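Local coordinates for putative immunoglobulin A1 protease (Bacteroides ovatus, PDB 3N6Z), which is a putative immunoglobulin A1 protease, a probable hydrolase folded as a parallel beta-helix, whose activity and substrate remain unestablished, at residues A[13-17]-A[35-39]; A[106-110]-A[359-363]; A[241-247]-A[272-278]. One frame throughout, in Å; residues are numbered along the deposited sequence. Where two conformers were deposited one is given.

Overall arrangement
This chain exemplifies a parallel beta-helix, whose successive coils stack their strands into long parallel sheets. Along the chain, interaction 1 closes first, joining 13-17 to 35-39 ahead of the first strands. Interaction 2 closes a loop that takes in most of the beta-helix, and interaction 3 is nested inside that loop as a rung between strands 243-245 and 274-276. Centre to centre, interactions 1 and 2 lie about 25 Å apart, 2 and 3 27 Å, and, on opposite sides of the chain's centre, 1 and 3 42 Å. None touches another: interaction 3 builds the repeat, interaction 1 lies within the N-terminal region, and interaction 2 brings the C-terminal residues 359-363 onto strand 107-110.

Interaction 1 of 3, residues A[13-17]-A[35-39]; sequences YTRVP and AGGLF
Near the N-terminus, ahead of the first beta-helix strands, two loops pack without a direct hydrogen bond between them. Residues 13-17 form an irregular loop ending in a cis V16-P17 peptide; 35-39 leaves a weakly bonded helical turn with positive phi at A35, G36 and G37 (54°, 68° and 96°). The CA atoms of P17 and G37 come within 5.0 Å, and 206 Å² is buried. Within the first loop a weak hydrogen bond runs from V16 N to T14 OG1 (3.4 Å), while N60 bridges the segments, its ND2 bonding to both V16 O and L38 O. Backbone carbonyls meet aliphatic carbons: P17 CG lies 3.3 Å from G36 O, V16 CG1 (chi1 t) 3.2 Å from G37 O, and L38 CD2 3.5 Å from V16 O. A CB on G37 would clash with P17 CB, so the close approach depends on glycine. Apolar packing falls to L38, rotamer mt, whose CA-to-CB bond points away but whose tip returns, placing CD2 3.6 Å from P17 CD.

Interaction 2 of 3, residues A[106-110]-A[359-363]; sequences SHVIK and FQWSE
A salt bridge, K110 NZ to E363 OE1 at 2.9 Å, ties the side chain of the C-terminal residue E363 to strand 107-110 of the parallel beta-helix. K110 reaches it with chi angles m, t, p, t; E363 is extended through chi1 and chi2 (both t). Next, a water donates to S106 O (2.9 Å) and W361 O (2.7 Å), linking two backbones that share no direct bond. The C-terminal segment is shaped by a type I beta turn from F359 to S362, closed by S362 N to F359 O (3.1 Å), with F359 N also bonded to S362 OG (2.9 Å). Beyond the segments, Y172 OH bonds E363 N and Y205 OH bonds S362 OG. In register, S106 faces W361 (CA-CA 6.1 Å) and V108 faces E363 (7.2 Å). At the S106 corner W361, chi1 p and chi2 -95°, lays its indole against the chain in a CH-pi contact: S106 CB sits 3.6 Å from the centroid of the W361 five-membered ring, 15° off its normal.

Interaction 3 of 3, residues A[241-247]-A[272-278]; sequences GAVSATK and SNLTGVD
Adjacent coils of a parallel beta-helix meet here as strands 243-245 and 274-276, their axes 4.8 Å apart and 5° from parallel. V243 pairs with L274, S244 with T275 and A245 with G276. The backbone ladder runs V243 N to N273 O (3.0 Å), T275 N to V243 O (3.0 Å), A245 N to T275 O (3.1 Å) and V277 N to A245 O (2.9 Å), then continues past the strands with D278 N to T246 O (2.9 Å). S272 OG donates to G241 O (2.6 Å), which is crowded in the model and less surely placed. The backbones of S244 and T246 bond V210 and D212 of the preceding coil. One water donates to V243 O (3.2 Å) and bonds T275 OG1 (2.7 Å); another accepts from K247 NZ (2.9 Å) and donates to D278 OD2 (2.6 Å), while D278 OD1 pairs with S280 OG. N273 OD1 takes V306 N. Hydrogen bonding therefore passes from coil to coil, largely through main-chain groups, as expected of this fold.

Interaction 1 of 3, residues A[13-17]-A[35-39]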
loop_
_atom_site.group_PDB
_atom_site.type_symbol
_atom_site.label_atom_id
_atom_site.label_comp_id
_atom_site.label_asym_id
_atom_site.label_seq_id
_atom_site.Cartn_x
_atom_site.Cartn_y
_atom_site.Cartn_z
ATOM N N TYR A 13 17.399 15.514 16.547
ATOM C CA TYR A 13 16.619 15.066 17.711
ATOM C C TYR A 13 16.933 13.669 18.179
ATOM O O TYR A 13 16.396 13.252 19.207
ATOM C CB TYR A 13 15.116 15.165 17.506
ATOM C CG TYR A 13 14.441 14.098 16.700
ATOM C CD1 TYR A 13 14.543 14.090 15.310
ATOM C CD2 TYR A 13 13.644 13.136 17.313
ATOM C CE1 TYR A 13 13.914 13.155 14.567
ATOM C CE2 TYR A 13 12.985 12.187 16.571
ATOM C CZ TYR A 13 13.137 12.184 15.219
ATOM O OH TYR A 13 12.448 11.223 14.515
ATOM N N THR A 14 17.710 12.918 17.381
ATOM C CA THR A 14 18.128 11.543 17.717
ATOM C C THR A 14 19.610 11.542 18.181
ATOM O O THR A 14 20.301 12.606 18.170
ATOM C CB THR A 14 17.990 10.617 16.494
ATOM O OG1 THR A 14 18.980 10.975 15.539
ATOM C CG2 THR A 14 16.595 10.717 15.790
ATOM N N ARG A 15 20.093 10.351 18.565
ATOM C CA ARG A 15 21.485 10.183 19.015
ATOM C C ARG A 15 22.523 10.147 17.883
ATOM O O ARG A 15 23.731 10.119 18.154
ATOM C CB ARG A 15 21.628 8.928 19.899
ATOM C CG ARG A 15 21.425 7.607 19.169
ATOM C CD ARG A 15 21.501 6.430 20.142
ATOM N NE ARG A 15 21.156 5.165 19.488
ATOM C CZ ARG A 15 19.917 4.711 19.278
ATOM N NH1 ARG A 15 18.858 5.431 19.693
ATOM N NH2 ARG A 15 19.740 3.520 18.661
ATOM N N VAL A 16 22.064 10.153 16.620
ATOM C CA VAL A 16 22.968 10.211 15.442
ATOM C C VAL A 16 22.737 11.560 14.783
ATOM O O VAL A 16 21.571 11.836 14.444
ATOM C CB VAL A 16 22.694 9.086 14.389
ATOM C CG1 VAL A 16 23.298 9.429 12.979
ATOM C CG2 VAL A 16 23.198 7.732 14.936
ATOM N N PRO A 17 23.823 12.390 14.611
ATOM C CA PRO A 17 25.252 12.060 14.929
ATOM C C PRO A 17 25.598 12.173 16.432
ATOM O O PRO A 17 25.031 13.032 17.130
ATOM C CB PRO A 17 26.041 13.098 14.111
ATOM C CG PRO A 17 25.111 14.307 14.041
ATOM C CD PRO A 17 23.682 13.814 14.237
ATOM N N ALA A 35 23.843 15.751 5.818
ATOM C CA ALA A 35 23.207 16.770 6.655
ATOM C C ALA A 35 23.917 16.822 8.022
ATOM O O ALA A 35 23.288 16.735 9.082
ATOM C CB ALA A 35 21.699 16.491 6.827
ATOM N N GLY A 36 25.248 16.917 7.981
ATOM C CA GLY A 36 26.048 17.047 9.189
ATOM C C GLY A 36 26.038 15.805 10.052
ATOM O O GLY A 36 26.081 15.898 11.272
ATOM N N GLY A 37 25.910 14.637 9.416
ATOM C CA GLY A 37 25.959 13.380 10.129
ATOM C C GLY A 37 24.638 12.757 10.532
ATOM O O GLY A 37 24.616 11.737 11.215
ATOM N N LEU A 38 23.531 13.398 10.195
ATOM C CA LEU A 38 22.215 12.771 10.392
ATOM C C LEU A 38 22.045 11.511 9.548
ATOM O O LEU A 38 21.258 10.641 9.920
ATOM C CB LEU A 38 21.083 13.765 10.066
ATOM C CG LEU A 38 20.913 14.980 10.978
ATOM C CD1 LEU A 38 19.743 15.859 10.443
ATOM C CD2 LEU A 38 20.678 14.560 12.360
ATOM N N PHE A 39 22.782 11.427 8.436
ATOM C CA PHE A 39 22.771 10.284 7.512
ATOM C C PHE A 39 24.216 9.881 7.231
ATOM O O PHE A 39 25.161 10.641 7.504
ATOM C CB PHE A 39 22.051 10.644 6.203
ATOM C CG PHE A 39 20.622 11.026 6.449
ATOM C CD1 PHE A 39 19.639 10.031 6.553
ATOM C CD2 PHE A 39 20.272 12.333 6.688
ATOM C CE1 PHE A 39 18.361 10.374 6.856
ATOM C CE2 PHE A 39 18.977 12.660 6.983
ATOM C CZ PHE A 39 18.029 11.690 7.081
#

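Interaction 2 of 3, residues A[106-110]-A[359-363]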
loop_
_atom_site.group_PDB
_atom_site.type_symbol
_atom_site.label_atom_id
_atom_site.label_comp_id
_atom_site.label_asym_id
_atom_site.label_seq_id
_atom_site.Cartn_x
_atom_site.Cartn_y
_atom_site.Cartn_z
ATOM N N SER A 106 16.155 -2.540 -2.559
ATOM C CA SER A 106 15.916 -3.965 -2.308
ATOM C C SER A 106 16.270 -4.409 -0.888
ATOM O O SER A 106 16.647 -5.558 -0.649
ATOM C CB SER A 106 16.608 -4.847 -3.367
ATOM O OG SER A 106 16.200 -4.436 -4.663
ATOM N N HIS A 107 16.112 -3.493 0.051
ATOM C CA HIS A 107 16.232 -3.766 1.468
ATOM C C HIS A 107 14.860 -3.781 2.134
ATOM O O HIS A 107 13.848 -3.340 1.563
ATOM C CB HIS A 107 17.136 -2.732 2.157
ATOM C CG HIS A 107 18.516 -2.687 1.608
ATOM N ND1 HIS A 107 19.471 -3.629 1.905
ATOM C CD2 HIS A 107 19.102 -1.806 0.774
ATOM C CE1 HIS A 107 20.591 -3.321 1.262
ATOM N NE2 HIS A 107 20.397 -2.219 0.576
ATOM N N VAL A 108 14.855 -4.266 3.370
ATOM C CA VAL A 108 13.626 -4.312 4.166
ATOM C C VAL A 108 13.730 -3.420 5.397
ATOM O O VAL A 108 14.812 -3.211 5.959
ATOM C CB VAL A 108 13.213 -5.748 4.555
ATOM C CG1 VAL A 108 12.918 -6.587 3.273
ATOM C CG2 VAL A 108 14.223 -6.398 5.464
ATOM N N ILE A 109 12.579 -2.903 5.795
ATOM C CA ILE A 109 12.356 -2.189 7.039
ATOM C C ILE A 109 11.525 -3.123 7.918
ATOM O O ILE A 109 10.375 -3.485 7.570
ATOM C CB ILE A 109 11.616 -0.876 6.818
ATOM C CG1 ILE A 109 12.413 0.061 5.909
ATOM C CG2 ILE A 109 11.327 -0.166 8.172
ATOM C CD1 ILE A 109 11.675 1.305 5.446
ATOM N N LYS A 110 12.081 -3.551 9.029
ATOM C CA LYS A 110 11.458 -4.539 9.922
ATOM C C LYS A 110 10.884 -3.882 11.161
ATOM O O LYS A 110 11.447 -2.926 11.709
ATOM C CB LYS A 110 12.488 -5.607 10.365
ATOM C CG LYS A 110 13.162 -6.349 9.285
ATOM C CD LYS A 110 13.885 -7.613 9.813
ATOM C CE LYS A 110 12.923 -8.638 10.387
ATOM N NZ LYS A 110 13.538 -10.016 10.402
ATOM N N PHE A 359 9.493 -11.626 -3.869
ATOM C CA PHE A 359 10.522 -11.075 -4.716
ATOM C C PHE A 359 11.793 -11.866 -4.534
ATOM O O PHE A 359 12.025 -12.472 -3.481
ATOM C CB PHE A 359 10.817 -9.592 -4.400
ATOM C CG PHE A 359 9.637 -8.653 -4.545
ATOM C CD1 PHE A 359 8.603 -8.868 -5.431
ATOM C CD2 PHE A 359 9.630 -7.500 -3.789
ATOM C CE1 PHE A 359 7.574 -7.950 -5.554
ATOM C CE2 PHE A 359 8.630 -6.554 -3.922
ATOM C CZ PHE A 359 7.591 -6.812 -4.787
ATOM N N GLN A 360 12.669 -11.755 -5.520
ATOM C CA GLN A 360 13.962 -12.423 -5.440
ATOM C C GLN A 360 14.780 -11.929 -4.251
ATOM O O GLN A 360 15.580 -12.678 -3.699
ATOM C CB GLN A 360 14.683 -12.271 -6.762
ATOM C CG GLN A 360 13.996 -13.180 -7.793
ATOM C CD GLN A 360 14.500 -13.043 -9.174
ATOM O OE1 GLN A 360 15.688 -12.816 -9.385
ATOM N NE2 GLN A 360 13.594 -13.176 -10.157
ATOM N N TRP A 361 14.539 -10.683 -3.828
ATOM C CA TRP A 361 15.222 -10.055 -2.696
ATOM C C TRP A 361 14.410 -10.010 -1.394
ATOM O O TRP A 361 14.875 -9.476 -0.404
ATOM C CB TRP A 361 15.660 -8.659 -3.078
ATOM C CG TRP A 361 14.635 -7.754 -3.645
ATOM C CD1 TRP A 361 14.401 -7.543 -4.957
ATOM C CD2 TRP A 361 13.731 -6.871 -2.928
ATOM N NE1 TRP A 361 13.396 -6.605 -5.124
ATOM C CE2 TRP A 361 12.999 -6.154 -3.899
ATOM C CE3 TRP A 361 13.508 -6.593 -1.576
ATOM C CZ2 TRP A 361 12.030 -5.192 -3.560
ATOM C CZ3 TRP A 361 12.565 -5.649 -1.237
ATOM C CH2 TRP A 361 11.827 -4.958 -2.238
ATOM N N SER A 362 13.205 -10.575 -1.370
ATOM C CA SER A 362 12.402 -10.608 -0.156
ATOM C C SER A 362 13.134 -11.335 0.948
ATOM O O SER A 362 13.839 -12.334 0.700
ATOM C CB SER A 362 11.029 -11.250 -0.409
ATOM O OG SER A 362 10.248 -10.503 -1.338
ATOM N N GLU A 363 12.992 -10.822 2.165
ATOM C CA GLU A 363 13.543 -11.494 3.328
ATOM C C GLU A 363 12.885 -12.871 3.496
ATOM O O GLU A 363 11.676 -13.048 3.286
ATOM C CB GLU A 363 13.377 -10.656 4.596
ATOM C CG GLU A 363 14.177 -11.238 5.742
ATOM C CD GLU A 363 14.138 -10.441 7.005
ATOM O OE1 GLU A 363 13.054 -10.344 7.600
ATOM O OE2 GLU A 363 15.218 -9.995 7.457
ATOM O OXT GLU A 363 13.589 -13.844 3.848
HETATM O O HOH W 1 15.986 -7.630 1.244
#

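Interaction 3 of 3, residues A[241-247]-A[272-278]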
loop_
_atom_site.group_PDB
_atom_site.type_symbol
_atom_site.label_atom_id
_atom_site.label_comp_id
_atom_site.label_asym_id
_atom_site.label_seq_id
_atom_site.Cartn_x
_atom_site.Cartn_y
_atom_site.Cartn_z
ATOM N N GLY A 241 -2.797 -11.661 2.780
ATOM C CA GLY A 241 -3.268 -11.493 4.169
ATOM C C GLY A 241 -4.793 -11.382 4.303
ATOM O O GLY A 241 -5.476 -10.925 3.400
ATOM N N ALA A 242 -5.351 -11.817 5.411
ATOM C CA ALA A 242 -6.806 -11.743 5.631
ATOM C C ALA A 242 -7.295 -10.297 5.607
ATOM O O ALA A 242 -6.694 -9.452 6.247
ATOM C CB ALA A 242 -7.155 -12.384 6.974
ATOM N N VAL A 243 -8.383 -10.039 4.886
ATOM C CA VAL A 243 -8.939 -8.687 4.722
ATOM C C VAL A 243 -10.357 -8.696 5.286
ATOM O O VAL A 243 -11.146 -9.593 4.957
ATOM C CB VAL A 243 -8.971 -8.199 3.250
ATOM C CG1 VAL A 243 -9.371 -6.739 3.151
ATOM C CG2 VAL A 243 -7.657 -8.466 2.563
ATOM N N SER A 244 -10.691 -7.714 6.118
ATOM C CA SER A 244 -12.018 -7.645 6.714
ATOM C C SER A 244 -12.485 -6.218 6.969
ATOM O O SER A 244 -11.679 -5.295 7.036
ATOM C CB SER A 244 -12.032 -8.469 7.997
ATOM O OG SER A 244 -11.198 -7.862 8.949
ATOM N N ALA A 245 -13.808 -6.059 7.044
ATOM C CA ALA A 245 -14.423 -4.813 7.483
ATOM C C ALA A 245 -15.553 -5.149 8.447
ATOM O O ALA A 245 -16.311 -6.107 8.220
ATOM C CB ALA A 245 -14.964 -3.979 6.274
ATOM N N THR A 246 -15.696 -4.334 9.489
ATOM C CA THR A 246 -16.832 -4.442 10.411
ATOM C C THR A 246 -18.160 -4.238 9.690
ATOM O O THR A 246 -19.097 -5.016 9.890
ATOM C CB THR A 246 -16.665 -3.391 11.514
ATOM O OG1 THR A 246 -15.474 -3.689 12.232
ATOM C CG2 THR A 246 -17.857 -3.319 12.439
ATOM N N LYS A 247 -18.234 -3.234 8.807
ATOM C CA LYS A 247 -19.469 -2.907 8.092
ATOM C C LYS A 247 -19.080 -2.043 6.905
ATOM O O LYS A 247 -18.837 -0.858 7.036
ATOM C CB LYS A 247 -20.460 -2.163 9.016
ATOM C CG LYS A 247 -21.788 -1.838 8.321
ATOM C CD LYS A 247 -22.849 -1.328 9.297
ATOM C CE LYS A 247 -24.110 -0.847 8.601
ATOM N NZ LYS A 247 -25.136 -0.452 9.594
ATOM N N SER A 272 -6.387 -13.698 -0.604
ATOM C CA SER A 272 -6.752 -13.455 0.790
ATOM C C SER A 272 -8.141 -14.006 1.101
ATOM O O SER A 272 -9.049 -13.910 0.281
ATOM C CB SER A 272 -6.781 -11.947 1.062
ATOM O OG SER A 272 -5.517 -11.368 0.863
ATOM N N ASN A 273 -8.337 -14.495 2.327
ATOM C CA ASN A 273 -9.679 -14.700 2.856
ATOM C C ASN A 273 -10.309 -13.340 3.191
ATOM O O ASN A 273 -9.621 -12.454 3.722
ATOM C CB ASN A 273 -9.623 -15.572 4.107
ATOM C CG ASN A 273 -9.107 -16.970 3.819
ATOM O OD1 ASN A 273 -9.406 -17.538 2.767
ATOM N ND2 ASN A 273 -8.351 -17.542 4.760
ATOM N N LEU A 274 -11.590 -13.179 2.841
ATOM C CA LEU A 274 -12.273 -11.890 2.858
ATOM C C LEU A 274 -13.534 -12.012 3.694
ATOM O O LEU A 274 -14.365 -12.907 3.442
ATOM C CB LEU A 274 -12.641 -11.462 1.439
ATOM C CG LEU A 274 -11.554 -11.502 0.374
ATOM C CD1 LEU A 274 -12.126 -11.046 -0.975
ATOM C CD2 LEU A 274 -10.390 -10.574 0.760
ATOM N N THR A 275 -13.673 -11.110 4.671
ATOM C CA THR A 275 -14.761 -11.155 5.640
ATOM C C THR A 275 -15.426 -9.802 5.848
ATOM O O THR A 275 -14.781 -8.845 6.253
ATOM C CB THR A 275 -14.263 -11.691 6.984
ATOM O OG1 THR A 275 -13.614 -12.945 6.780
ATOM C CG2 THR A 275 -15.412 -11.805 8.004
ATOM N N GLY A 276 -16.723 -9.718 5.556
ATOM C CA GLY A 276 -17.559 -8.576 5.950
ATOM C C GLY A 276 -18.361 -9.027 7.146
ATOM O O GLY A 276 -19.115 -9.986 7.043
ATOM N N VAL A 277 -18.209 -8.350 8.286
ATOM C CA VAL A 277 -18.868 -8.802 9.514
ATOM C C VAL A 277 -20.377 -8.537 9.479
ATOM O O VAL A 277 -21.168 -9.469 9.617
ATOM C CB VAL A 277 -18.203 -8.210 10.758
ATOM C CG1 VAL A 277 -18.941 -8.698 12.015
ATOM C CG2 VAL A 277 -16.724 -8.619 10.804
ATOM N N ASP A 278 -20.771 -7.291 9.278
ATOM C CA ASP A 278 -22.186 -6.944 9.190
ATOM C C ASP A 278 -22.819 -7.520 7.931
ATOM O O ASP A 278 -22.191 -7.554 6.875
ATOM C CB ASP A 278 -22.349 -5.437 9.189
ATOM C CG ASP A 278 -23.742 -4.994 9.490
ATOM O OD1 ASP A 278 -24.557 -4.842 8.551
ATOM O OD2 ASP A 278 -24.015 -4.726 10.673
HETATM O O HOH W 2 -10.976 -12.456 6.438
HETATM O O HOH W 3 -25.648 -2.764 11.326
#